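Local coordinates for protein endo-1,4-beta-xylanase D (Paenibacillus polymyxa, PDB 1W0N) that binds carbohydrate, probably xylan, in a calcium-dependent manner as the family 36 binding module of an endo-1,4-beta-xylanase, at residues L75-G79 with V80-S84. Numbering follows the deposited sequence.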
# COMPACT_ATOMS: atom_id res chain seq x y z
N LEU A 75 5.50 1.61 -1.57
CA LEU A 75 4.68 2.78 -1.83
C LEU A 75 5.34 3.60 -2.92
O LEU A 75 6.51 4.00 -2.80
CB LEU A 75 4.55 3.62 -0.56
CG LEU A 75 3.82 4.95 -0.70
CD1 LEU A 75 2.39 4.76 -1.17
CD2 LEU A 75 3.87 5.72 0.60
N VAL A 76 4.58 3.85 -3.99
CA VAL A 76 5.06 4.59 -5.14
C VAL A 76 4.20 5.85 -5.23
O VAL A 76 2.97 5.78 -5.25
CB VAL A 76 4.97 3.77 -6.41
CG1 VAL A 76 5.76 4.42 -7.53
CG2 VAL A 76 5.46 2.32 -6.16
N ILE A 77 4.84 7.02 -5.22
CA ILE A 77 4.12 8.30 -5.36
C ILE A 77 4.70 9.00 -6.57
O ILE A 77 5.90 9.29 -6.62
CB ILE A 77 4.29 9.20 -4.10
CG1 ILE A 77 3.76 8.48 -2.85
CG2 ILE A 77 3.57 10.54 -4.32
CD1 ILE A 77 3.95 9.27 -1.57
N GLY A 78 3.87 9.27 -7.56
CA GLY A 78 4.33 9.91 -8.76
C GLY A 78 5.44 9.17 -9.44
O GLY A 78 6.35 9.81 -9.98
N GLY A 79 5.38 7.84 -9.40
CA GLY A 79 6.38 6.99 -10.00
C GLY A 79 7.64 6.75 -9.19
O GLY A 79 8.46 5.95 -9.61
N VAL A 80 7.76 7.41 -8.04
CA VAL A 80 8.92 7.25 -7.19
C VAL A 80 8.60 6.26 -6.09
O VAL A 80 7.64 6.47 -5.35
CB VAL A 80 9.34 8.60 -6.54
CG1 VAL A 80 10.56 8.42 -5.67
CG2 VAL A 80 9.55 9.70 -7.56
N THR A 81 9.41 5.21 -5.95
CA THR A 81 9.26 4.31 -4.80
C THR A 81 9.86 5.01 -3.60
O THR A 81 11.07 5.20 -3.53
CB THR A 81 9.92 2.96 -5.05
OG1 THR A 81 9.28 2.29 -6.15
CG2 THR A 81 9.77 2.06 -3.83
N VAL A 82 9.00 5.42 -2.67
CA VAL A 82 9.41 6.27 -1.55
C VAL A 82 9.76 5.48 -0.30
O VAL A 82 10.35 6.03 0.64
CB VAL A 82 8.37 7.34 -1.20
CG1 VAL A 82 8.12 8.26 -2.38
CG2 VAL A 82 7.07 6.71 -0.69
N GLY A 83 9.42 4.20 -0.27
CA GLY A 83 9.69 3.35 0.88
C GLY A 83 8.84 2.10 0.77
O GLY A 83 8.06 1.94 -0.16
N SER A 84 9.02 1.20 1.75
CA SER A 84 8.28 -0.04 1.80
C SER A 84 7.74 -0.31 3.19
O SER A 84 8.46 -0.20 4.16
CB SER A 84 9.13 -1.26 1.32
OG SER A 84 8.93 -2.52 1.86
O HOH W 1 9.11 3.22 -8.77
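Ile-77 and Val-80 pair by two backbone hydrogen bonds, Ile-77 N to Val-80 O (2.9 Å) and Val-80 N to Ile-77 O (3.0 Å), closing a beta hairpin with a two-residue loop. Gly-78 and Gly-79, both with positive phi, form its type I' turn. The second bond is less regular: Val-80 N stands well above the carbonyl plane of Ile-77. Leu-75 O accepts from Val-82 N (2.9 Å), while Leu-75 N donates almost straight to Gly-83 O (2.9 Å). Val-82 and Gly-83 together stand opposite Leu-75, a classic beta bulge. Val-76 CA lies 3.2 Å from Val-80 O in a bent CA-H...O contact.

With Val-82 CG1 anti to its carbonyl carbon (chi1 -60°), CG2 is left between the backbone N and that carbon and meets Leu-75 CD2 at 3.6 Å and, more loosely, Ile-77 CD1.

On the other face, Val-76 CG2 makes van der Waals contact with Thr-81 OG1 (3.8 Å), and a water joins that hydroxyl to Gly-79 O.

The hairpin connects strands 70-77 and 80-88 at one border of the five-stranded antiparallel sheet. Strand 107-113 flanks 70-77 on its other side, while Leu-75 and Val-82 reach Leu-97 and Ile-100 in the second sheet of the beta sandwich.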